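Local coordinates for protein alginase (PDB 4Q8K) that probably degrades the polyanionic polysaccharide alginate by beta-elimination, as a lyase of polysaccharide lyase family 18 with a bound calcium ion, at residues A[237-243]-A[257-263]; A[200-204]-A[291-296]; A[160-164]-A[188-192]. The contacts are given in a common frame with arbitrary orientation. Residue numbers count along the deposited sequence, not the author numbering.

In the fold
In a beta-sandwich, chemistry changes with position, and these three contacts illustrate it. Contact 1 is buried strand pairing within the eight-stranded antiparallel sheet; its ladder of backbone hydrogen bonds runs into a calcium site. Contact 3, also buried, reaches the same sheet about 20 Å away between centres, on the opposite side of the chain's centre, but relies on side chains: a proline-rich connection rests on strand 186-193. Contact 2 is partly buried and peripheral, about 18 Å from the chain centre, where a short 3-10 segment meets a hairpin turn of the seven-stranded sheet through a few hydrogen bonds. No two of the contacts touch each other.

Contact 1: residues A[237-243]-A[257-263]; sequences KVYVSDT and IFDVYVR. With CA (calcium ion), chain B; SO4 (sulfate ion), chain C.
Paired strands distribute their side chains alternately over two faces, as 237-241 and 257-263 do in this regular antiparallel pair of one sheet of a beta-sandwich (axes 4.5 Å apart, 170°). K237-R263, Y239-Y261 and S241-D259 are hydrogen-bonded pairs; V238-V262 and V240-V260 are non-hydrogen-bonded pairs. Y239 N donates to Y261 O at 2.8 Å and Y261 N to Y239 O at 3.2 Å. The valines share one face, three in the t rotamer and V262 in p. V240 CG1 touches F258 CB at 3.7 Å, and both residues pack on strand 204-216 of the other sheet. On the opposite face Y239 (chi1 m) and Y261 (chi1 p) bring their rings nearly parallel, 14° between planes and 4.6 Å between centroids, but barely overlapping; instead Y239 CB sits over the face of Y261, 3.8 Å from its centroid. Y239 OH donates to O3 of a sulfate, probably from the crystallisation liquor, at 3.0 Å and receives a weak bond from K237 NZ at 3.2 Å; K237 also pairs with E271, R263 with E245 and E271. One water joins S241 OG (3.1 Å), T243 OG1 (2.8 Å) and Y261 OH (3.0 Å); T243 also bonds E245. D242 (chi1 t) places OD1 2.4 Å from calcium, as is I257 O, while its OD2 bonds G219 N; D250, V252 and N255 complete the protein ligands. The calcium thus joins D242, just past strand 237-241, to I257 at the beginning of 257-263; the valine face packs inward, and the charges opposite are paired.

Contact 2: residues A[200-204]-A[291-296]; sequences AMTQT and NNYGDV
Two hydrogen bonds lead this contact: Y293 N donates to T204 O at 3.0 Å, and N291 ND2 to M201 O at 3.2 Å. The amide of N291 (chi1 t) does more than one job, since its OD1 accepts from G294 N at 2.9 Å in an Asx motif, and ND2 also reaches E206. M201 O comes from the short 3-10 segment 201-203, T204 O from the residue just after it, where strand 204-216 begins. Q203 N bonds to A200 O at 3.0 Å, and Q203 OE1 accepts from A200 N at 3.2 Å. Opposite, N292 to D295 forms a type I' turn, with Y293 at phi/psi 48/45° and G294 at 108/-12°; N292 N donates to D295 O at 2.9 Å. The closest CA pair is T202-Y293 at 3.9 Å, and T202 CA lies 3.4 Å from Y293 O in a CA-H...O contact. A CB on G294 would clash with T202 CG2 and, at this phi/psi, crowd the carbonyl O of Y293. Farther out, the ring of Y293 (chi1 m) has T204 O over one face and T202 O near its edge, 3.4 Å from CD1. M201, with all three chi angles m, folds its end inward so that CE meets V296 CG2 at 3.5 Å and N291 ND2 at 3.6 Å; M201 and N291 both also touch H227. Here, then, is a two-residue type I' beta-hairpin joining strands 284-292 and 295-300, met by the 3-10 segment that leads into strand 204-216, at one end of the sandwich, where these strands turn.

Contact 3: residues A[160-164]-A[188-192]; sequences NPNPL and RHEYK. With SO4 (sulfate ion), chain D.
Side-chain packing of a connecting loop on a strand is the principle here: residues 160-164, in the link from strand 154-157 of one sheet to strand 164-166 of the other, sit on strand 186-193. The closest CA pair is P163-H189 at 8.0 Å, a gap bridged mainly by side chains reaching from the strand to P163 and to the carbonyl of P161. P163, its CA-to-CB bond directed toward the strand, puts CG 3.7 Å from H189 NE2 and 3.5 Å from Y191 OH; L156 and L170 pack around the same proline. H189 (chi1 t) brings NE2 to 2.8 Å from P161 O, near the plane of its ring, while its ND1 is hydrogen-bonded to V173 N. With chi1 m, Y191 OH is hydrogen-bonded to a water at 2.6 Å, and the same water accepts from N162 ND2 at 3.0 Å. The loop is shaped by a cis peptide before P161 and by an Asx turn in which N162 OD1 accepts from L164 N at 2.8 Å. H189 and Y191 face the loop, R188 and E190 the other side, where R188 NH1 donates to O3 of a sulfate, probably from the crystallisation liquor, at 2.9 Å. R188 also pairs with E157 and makes a cation-pi contact with Y322; E190 pairs with K318. The fold is the antiparallel beta-sandwich (jelly roll) of alginate lyases, and the anion held by R188 is consistent with binding of an anionic polysaccharide.

Contact 1: residues A[237-243]-A[257-263]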
loop_
_atom_site.group_PDB
_atom_site.type_symbol
_atom_site.label_atom_id
_atom_site.label_comp_id
_atom_site.label_asym_id
_atom_site.label_seq_id
_atom_site.Cartn_x
_atom_site.Cartn_y
_atom_site.Cartn_z
ATOM N N LYS A 237 1.567 -2.749 -6.711
ATOM C CA LYS A 237 1.218 -1.660 -5.808
ATOM C C LYS A 237 -0.267 -1.363 -5.915
ATOM O O LYS A 237 -0.799 -1.243 -7.016
ATOM C CB LYS A 237 2.014 -0.397 -6.150
ATOM C CG LYS A 237 3.489 -0.487 -5.831
ATOM C CD LYS A 237 4.255 0.681 -6.435
ATOM C CE LYS A 237 4.304 0.579 -7.961
ATOM N NZ LYS A 237 5.064 1.710 -8.563
ATOM N N VAL A 238 -0.935 -1.264 -4.779
ATOM C CA VAL A 238 -2.347 -0.897 -4.753
ATOM C C VAL A 238 -2.449 0.483 -4.136
ATOM O O VAL A 238 -1.894 0.726 -3.053
ATOM C CB VAL A 238 -3.180 -1.872 -3.918
ATOM C CG1 VAL A 238 -4.642 -1.450 -3.896
ATOM C CG2 VAL A 238 -3.040 -3.293 -4.469
ATOM N N TYR A 239 -3.156 1.385 -4.820
ATOM C CA TYR A 239 -3.213 2.790 -4.405
ATOM C C TYR A 239 -4.612 3.235 -4.033
ATOM O O TYR A 239 -5.611 2.764 -4.580
ATOM C CB TYR A 239 -2.797 3.727 -5.539
ATOM C CG TYR A 239 -1.398 3.599 -6.079
ATOM C CD1 TYR A 239 -1.043 2.530 -6.886
ATOM C CD2 TYR A 239 -0.439 4.587 -5.823
ATOM C CE1 TYR A 239 0.221 2.420 -7.410
ATOM C CE2 TYR A 239 0.840 4.483 -6.353
ATOM C CZ TYR A 239 1.163 3.400 -7.136
ATOM O OH TYR A 239 2.425 3.281 -7.667
ATOM N N VAL A 240 -4.656 4.201 -3.129
ATOM C CA VAL A 240 -5.847 4.990 -2.876
ATOM C C VAL A 240 -5.406 6.448 -3.076
ATOM O O VAL A 240 -4.550 6.952 -2.350
ATOM C CB VAL A 240 -6.400 4.764 -1.461
ATOM C CG1 VAL A 240 -7.624 5.636 -1.219
ATOM C CG2 VAL A 240 -6.744 3.291 -1.254
ATOM N N SER A 241 -5.970 7.105 -4.083
ATOM C CA SER A 241 -5.302 8.260 -4.685
ATOM C C SER A 241 -6.277 9.324 -5.177
ATOM O O SER A 241 -7.225 9.018 -5.896
ATOM C CB SER A 241 -4.435 7.768 -5.856
ATOM O OG SER A 241 -3.858 8.831 -6.583
ATOM N N ASP A 242 -6.014 10.581 -4.823
ATOM C CA ASP A 242 -6.906 11.679 -5.195
ATOM C C ASP A 242 -6.158 12.673 -6.079
ATOM O O ASP A 242 -6.073 13.852 -5.754
ATOM C CB ASP A 242 -7.474 12.364 -3.940
ATOM C CG ASP A 242 -8.561 13.394 -4.255
ATOM O OD1 ASP A 242 -9.049 13.403 -5.397
ATOM O OD2 ASP A 242 -8.932 14.194 -3.365
ATOM N N THR A 243 -5.607 12.188 -7.185
ATOM C CA THR A 243 -4.780 13.018 -8.064
ATOM C C THR A 243 -5.376 13.200 -9.451
ATOM O O THR A 243 -6.431 12.647 -9.772
ATOM C CB THR A 243 -3.381 12.416 -8.286
ATOM O OG1 THR A 243 -3.487 11.311 -9.194
ATOM C CG2 THR A 243 -2.760 11.962 -6.964
ATOM N N ILE A 257 -12.748 12.387 -4.067
ATOM C CA ILE A 257 -13.066 11.077 -4.626
ATOM C C ILE A 257 -11.765 10.357 -4.935
ATOM O O ILE A 257 -11.047 10.723 -5.857
ATOM C CB ILE A 257 -13.920 11.184 -5.902
ATOM C CG1 ILE A 257 -15.236 11.906 -5.595
ATOM C CG2 ILE A 257 -14.187 9.796 -6.486
ATOM C CD1 ILE A 257 -16.143 12.066 -6.817
ATOM N N PHE A 258 -11.447 9.335 -4.150
ATOM C CA PHE A 258 -10.189 8.640 -4.324
ATOM C C PHE A 258 -10.340 7.515 -5.336
ATOM O O PHE A 258 -11.272 6.725 -5.249
ATOM C CB PHE A 258 -9.714 8.073 -2.985
ATOM C CG PHE A 258 -9.487 9.122 -1.949
ATOM C CD1 PHE A 258 -10.520 9.532 -1.123
ATOM C CD2 PHE A 258 -8.249 9.738 -1.835
ATOM C CE1 PHE A 258 -10.313 10.522 -0.171
ATOM C CE2 PHE A 258 -8.034 10.734 -0.888
ATOM C CZ PHE A 258 -9.072 11.127 -0.057
ATOM N N ASP A 259 -9.431 7.476 -6.302
ATOM C CA ASP A 259 -9.314 6.336 -7.196
ATOM C C ASP A 259 -8.615 5.211 -6.452
ATOM O O ASP A 259 -7.641 5.436 -5.728
ATOM C CB ASP A 259 -8.492 6.712 -8.421
ATOM C CG ASP A 259 -9.218 7.690 -9.321
ATOM O OD1 ASP A 259 -10.286 7.317 -9.851
ATOM O OD2 ASP A 259 -8.736 8.825 -9.480
ATOM N N VAL A 260 -9.119 3.996 -6.621
ATOM C CA VAL A 260 -8.441 2.833 -6.085
ATOM C C VAL A 260 -8.006 2.035 -7.293
ATOM O O VAL A 260 -8.831 1.649 -8.121
ATOM C CB VAL A 260 -9.362 1.968 -5.212
ATOM C CG1 VAL A 260 -8.602 0.744 -4.703
ATOM C CG2 VAL A 260 -9.939 2.786 -4.064
ATOM N N TYR A 261 -6.707 1.824 -7.427
ATOM C CA TYR A 261 -6.188 1.173 -8.614
ATOM C C TYR A 261 -4.949 0.384 -8.284
ATOM O O TYR A 261 -4.376 0.513 -7.187
ATOM C CB TYR A 261 -5.887 2.195 -9.727
ATOM C CG TYR A 261 -4.847 3.249 -9.387
ATOM C CD1 TYR A 261 -3.495 3.034 -9.644
ATOM C CD2 TYR A 261 -5.228 4.463 -8.847
ATOM C CE1 TYR A 261 -2.550 4.003 -9.359
ATOM C CE2 TYR A 261 -4.282 5.444 -8.550
ATOM C CZ TYR A 261 -2.953 5.205 -8.812
ATOM O OH TYR A 261 -2.021 6.177 -8.509
ATOM N N VAL A 262 -4.532 -0.431 -9.241
ATOM C CA VAL A 262 -3.357 -1.244 -9.056
ATOM C C VAL A 262 -2.369 -1.026 -10.189
ATOM O O VAL A 262 -2.757 -0.807 -11.343
ATOM C CB VAL A 262 -3.739 -2.739 -8.947
ATOM C CG1 VAL A 262 -4.432 -3.202 -10.234
ATOM C CG2 VAL A 262 -2.503 -3.573 -8.664
ATOM N N ARG A 263 -1.083 -1.052 -9.860
ATOM C CA ARG A 263 -0.056 -1.160 -10.888
ATOM C C ARG A 263 0.662 -2.472 -10.673
ATOM O O ARG A 263 1.075 -2.779 -9.542
ATOM C CB ARG A 263 0.963 -0.027 -10.772
ATOM C CG ARG A 263 0.424 1.325 -11.165
ATOM C CD ARG A 263 1.454 2.428 -10.965
ATOM N NE ARG A 263 1.024 3.622 -11.682
ATOM C CZ ARG A 263 1.387 3.894 -12.929
ATOM N NH1 ARG A 263 2.201 3.066 -13.570
ATOM N NH2 ARG A 263 0.934 4.986 -13.531
HETATM CA CA CA B . -10.277 12.521 -7.222
HETATM S S SO4 C . 3.704 6.666 -9.015
HETATM O O1 SO4 C . 2.325 7.044 -8.775
HETATM O O2 SO4 C . 4.561 7.847 -9.049
HETATM O O3 SO4 C . 4.101 5.789 -7.910
HETATM O O4 SO4 C . 3.819 5.940 -10.281
HETATM O O HOH W 1 -1.867 9.096 -8.960
HETATM O O HOH W 2 -5.630 9.405 -8.538
HETATM O O HOH W 3 -8.482 11.226 -8.395
#

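Contact 2: residues A[200-204]-A[291-296]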
loop_
_atom_site.group_PDB
_atom_site.type_symbol
_atom_site.label_atom_id
_atom_site.label_comp_id
_atom_site.label_asym_id
_atom_site.label_seq_id
_atom_site.Cartn_x
_atom_site.Cartn_y
_atom_site.Cartn_z
ATOM N N ALA A 200 11.560 -15.935 -4.215
ATOM C CA ALA A 200 11.118 -15.375 -5.488
ATOM C C ALA A 200 9.599 -15.268 -5.538
ATOM O O ALA A 200 8.895 -16.003 -4.849
ATOM C CB ALA A 200 11.641 -16.214 -6.648
ATOM N N MET A 201 9.090 -14.337 -6.339
ATOM C CA MET A 201 7.647 -14.245 -6.542
ATOM C C MET A 201 7.099 -15.587 -7.021
ATOM O O MET A 201 6.033 -16.022 -6.597
ATOM C CB MET A 201 7.292 -13.145 -7.551
ATOM C CG MET A 201 7.467 -11.712 -7.004
ATOM S SD MET A 201 6.294 -11.312 -5.699
ATOM C CE MET A 201 4.755 -11.173 -6.587
ATOM N N THR A 202 7.855 -16.240 -7.897
ATOM C CA THR A 202 7.452 -17.515 -8.483
ATOM C C THR A 202 7.588 -18.703 -7.530
ATOM O O THR A 202 7.314 -19.841 -7.911
ATOM C CB THR A 202 8.278 -17.823 -9.748
ATOM O OG1 THR A 202 9.674 -17.703 -9.448
ATOM C CG2 THR A 202 7.919 -16.857 -10.870
ATOM N N GLN A 203 8.013 -18.451 -6.300
ATOM C CA GLN A 203 8.196 -19.531 -5.345
ATOM C C GLN A 203 7.223 -19.511 -4.188
ATOM O O GLN A 203 7.377 -20.269 -3.239
ATOM C CB GLN A 203 9.627 -19.544 -4.810
ATOM C CG GLN A 203 10.661 -19.854 -5.864
ATOM C CD GLN A 203 12.053 -19.877 -5.294
ATOM O OE1 GLN A 203 12.439 -18.982 -4.537
ATOM N NE2 GLN A 203 12.818 -20.914 -5.633
ATOM N N THR A 204 6.221 -18.636 -4.212
ATOM C CA THR A 204 5.180 -18.671 -3.201
ATOM C C THR A 204 3.783 -18.569 -3.706
ATOM O O THR A 204 3.533 -17.960 -4.693
ATOM C CB THR A 204 5.256 -17.516 -2.171
ATOM O OG1 THR A 204 5.273 -16.264 -2.838
ATOM C CG2 THR A 204 6.459 -17.609 -1.381
ATOM N N ASN A 291 -0.867 -13.756 -4.889
ATOM C CA ASN A 291 0.304 -14.059 -5.678
ATOM C C ASN A 291 0.354 -15.557 -5.879
ATOM O O ASN A 291 0.771 -16.279 -4.982
ATOM C CB ASN A 291 1.588 -13.627 -4.982
ATOM C CG ASN A 291 2.822 -14.125 -5.708
ATOM O OD1 ASN A 291 2.789 -14.376 -6.919
ATOM N ND2 ASN A 291 3.913 -14.288 -4.975
ATOM N N ASN A 292 -0.086 -16.016 -7.042
ATOM C CA ASN A 292 -0.055 -17.436 -7.379
ATOM C C ASN A 292 1.231 -17.775 -8.129
ATOM O O ASN A 292 1.233 -17.861 -9.350
ATOM C CB ASN A 292 -1.283 -17.794 -8.226
ATOM C CG ASN A 292 -1.369 -19.277 -8.526
ATOM O OD1 ASN A 292 -0.697 -20.086 -7.891
ATOM N ND2 ASN A 292 -2.195 -19.640 -9.503
ATOM N N TYR A 293 2.324 -17.943 -7.389
ATOM C CA TYR A 293 3.626 -18.271 -7.967
ATOM C C TYR A 293 4.010 -17.376 -9.152
ATOM O O TYR A 293 4.484 -17.853 -10.188
ATOM C CB TYR A 293 3.680 -19.761 -8.361
ATOM C CG TYR A 293 3.468 -20.693 -7.185
ATOM C CD1 TYR A 293 4.527 -21.056 -6.364
ATOM C CD2 TYR A 293 2.206 -21.198 -6.886
ATOM C CE1 TYR A 293 4.338 -21.899 -5.287
ATOM C CE2 TYR A 293 2.011 -22.050 -5.812
ATOM C CZ TYR A 293 3.082 -22.391 -5.012
ATOM O OH TYR A 293 2.898 -23.226 -3.931
ATOM N N GLY A 294 3.796 -16.072 -8.994
ATOM C CA GLY A 294 4.244 -15.108 -9.984
ATOM C C GLY A 294 3.107 -14.499 -10.784
ATOM O O GLY A 294 3.306 -13.529 -11.510
ATOM N N ASP A 295 1.917 -15.076 -10.664
ATOM C CA ASP A 295 0.737 -14.524 -11.319
ATOM C C ASP A 295 -0.026 -13.756 -10.263
ATOM O O ASP A 295 -0.614 -14.344 -9.356
ATOM C CB ASP A 295 -0.147 -15.635 -11.905
ATOM C CG ASP A 295 0.578 -16.484 -12.927
ATOM O OD1 ASP A 295 1.541 -16.001 -13.546
ATOM O OD2 ASP A 295 0.160 -17.640 -13.116
ATOM N N VAL A 296 0.014 -12.433 -10.358
ATOM C CA VAL A 296 -0.529 -11.593 -9.296
ATOM C C VAL A 296 -1.877 -11.013 -9.686
ATOM O O VAL A 296 -2.013 -10.419 -10.749
ATOM C CB VAL A 296 0.420 -10.434 -8.941
ATOM C CG1 VAL A 296 -0.244 -9.495 -7.949
ATOM C CG2 VAL A 296 1.719 -10.990 -8.374
#

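Contact 3: residues A[160-164]-A[188-192]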
loop_
_atom_site.group_PDB
_atom_site.type_symbol
_atom_site.label_atom_id
_atom_site.label_comp_id
_atom_site.label_asym_id
_atom_site.label_seq_id
_atom_site.Cartn_x
_atom_site.Cartn_y
_atom_site.Cartn_z
ATOM N N ASN A 160 5.216 3.454 16.747
ATOM C CA ASN A 160 4.182 4.137 17.488
ATOM C C ASN A 160 3.359 5.111 16.707
ATOM O O ASN A 160 3.888 5.941 16.070
ATOM C CB ASN A 160 4.754 4.827 18.720
ATOM C CG ASN A 160 3.668 5.203 19.704
ATOM O OD1 ASN A 160 3.329 4.442 20.610
ATOM N ND2 ASN A 160 3.105 6.365 19.518
ATOM N N PRO A 161 2.061 4.988 16.816
ATOM C CA PRO A 161 1.459 3.978 17.684
ATOM C C PRO A 161 1.405 2.618 16.994
ATOM O O PRO A 161 1.504 2.535 15.767
ATOM C CB PRO A 161 0.043 4.502 17.884
ATOM C CG PRO A 161 -0.257 5.203 16.593
ATOM C CD PRO A 161 1.042 5.839 16.174
ATOM N N ASN A 162 1.256 1.561 17.781
ATOM C CA ASN A 162 1.118 0.230 17.210
ATOM C C ASN A 162 -0.205 0.139 16.448
ATOM O O ASN A 162 -1.219 0.692 16.881
ATOM C CB ASN A 162 1.219 -0.851 18.297
ATOM C CG ASN A 162 1.235 -2.261 17.722
ATOM O OD1 ASN A 162 0.185 -2.836 17.431
ATOM N ND2 ASN A 162 2.431 -2.827 17.559
ATOM N N PRO A 163 -0.193 -0.544 15.294
ATOM C CA PRO A 163 -1.400 -0.659 14.471
ATOM C C PRO A 163 -2.534 -1.424 15.153
ATOM O O PRO A 163 -3.696 -1.164 14.852
ATOM C CB PRO A 163 -0.903 -1.428 13.243
ATOM C CG PRO A 163 0.532 -1.072 13.141
ATOM C CD PRO A 163 1.006 -1.002 14.574
ATOM N N LEU A 164 -2.206 -2.350 16.052
ATOM C CA LEU A 164 -3.230 -3.173 16.700
ATOM C C LEU A 164 -3.924 -2.397 17.814
ATOM O O LEU A 164 -3.416 -2.329 18.938
ATOM C CB LEU A 164 -2.618 -4.466 17.255
ATOM C CG LEU A 164 -3.584 -5.617 17.563
ATOM C CD1 LEU A 164 -4.194 -6.168 16.276
ATOM C CD2 LEU A 164 -2.878 -6.733 18.331
ATOM N N ARG A 188 5.406 6.404 6.297
ATOM C CA ARG A 188 4.676 5.139 6.266
ATOM C C ARG A 188 4.340 4.578 7.641
ATOM O O ARG A 188 4.987 4.893 8.651
ATOM C CB ARG A 188 5.422 4.077 5.447
ATOM C CG ARG A 188 6.551 3.399 6.214
ATOM C CD ARG A 188 7.401 2.530 5.316
ATOM N NE ARG A 188 7.996 3.289 4.222
ATOM C CZ ARG A 188 8.821 2.783 3.314
ATOM N NH1 ARG A 188 9.155 1.495 3.346
ATOM N NH2 ARG A 188 9.314 3.568 2.364
ATOM N N HIS A 189 3.313 3.737 7.650
ATOM C CA HIS A 189 2.965 2.907 8.792
ATOM C C HIS A 189 2.548 1.586 8.155
ATOM O O HIS A 189 1.493 1.510 7.533
ATOM C CB HIS A 189 1.804 3.512 9.551
ATOM C CG HIS A 189 1.749 3.106 10.991
ATOM N ND1 HIS A 189 0.678 3.395 11.800
ATOM C CD2 HIS A 189 2.636 2.426 11.757
ATOM C CE1 HIS A 189 0.908 2.925 13.019
ATOM N NE2 HIS A 189 2.089 2.336 13.018
ATOM N N GLU A 190 3.379 0.556 8.297
ATOM C CA GLU A 190 3.327 -0.570 7.377
ATOM C C GLU A 190 3.918 -1.844 7.978
ATOM O O GLU A 190 4.825 -1.786 8.822
ATOM C CB GLU A 190 4.143 -0.163 6.154
ATOM C CG GLU A 190 4.163 -1.098 4.981
ATOM C CD GLU A 190 4.962 -0.495 3.845
ATOM O OE1 GLU A 190 6.214 -0.547 3.887
ATOM O OE2 GLU A 190 4.336 0.055 2.922
ATOM N N TYR A 191 3.406 -2.989 7.531
ATOM C CA TYR A 191 4.004 -4.277 7.865
ATOM C C TYR A 191 4.683 -4.837 6.619
ATOM O O TYR A 191 4.205 -4.627 5.504
ATOM C CB TYR A 191 2.938 -5.270 8.323
ATOM C CG TYR A 191 2.405 -5.068 9.724
ATOM C CD1 TYR A 191 3.177 -5.388 10.836
ATOM C CD2 TYR A 191 1.115 -4.594 9.935
ATOM C CE1 TYR A 191 2.680 -5.224 12.110
ATOM C CE2 TYR A 191 0.614 -4.419 11.202
ATOM C CZ TYR A 191 1.401 -4.740 12.288
ATOM O OH TYR A 191 0.903 -4.563 13.555
ATOM N N LYS A 192 5.785 -5.561 6.805
ATOM C CA LYS A 192 6.493 -6.172 5.687
ATOM C C LYS A 192 6.929 -7.599 6.012
ATOM O O LYS A 192 7.348 -7.883 7.129
ATOM C CB LYS A 192 7.718 -5.336 5.307
ATOM C CG LYS A 192 8.667 -5.080 6.477
ATOM C CD LYS A 192 9.949 -4.399 6.033
ATOM C CE LYS A 192 10.868 -4.153 7.243
ATOM N NZ LYS A 192 12.154 -3.515 6.827
HETATM S S SO4 D . 12.042 1.546 0.483
HETATM O O1 SO4 D . 13.454 1.157 0.528
HETATM O O2 SO4 D . 11.494 1.168 -0.821
HETATM O O3 SO4 D . 11.331 0.876 1.569
HETATM O O4 SO4 D . 11.938 2.989 0.645
HETATM O O HOH W 4 2.386 -5.122 15.570
#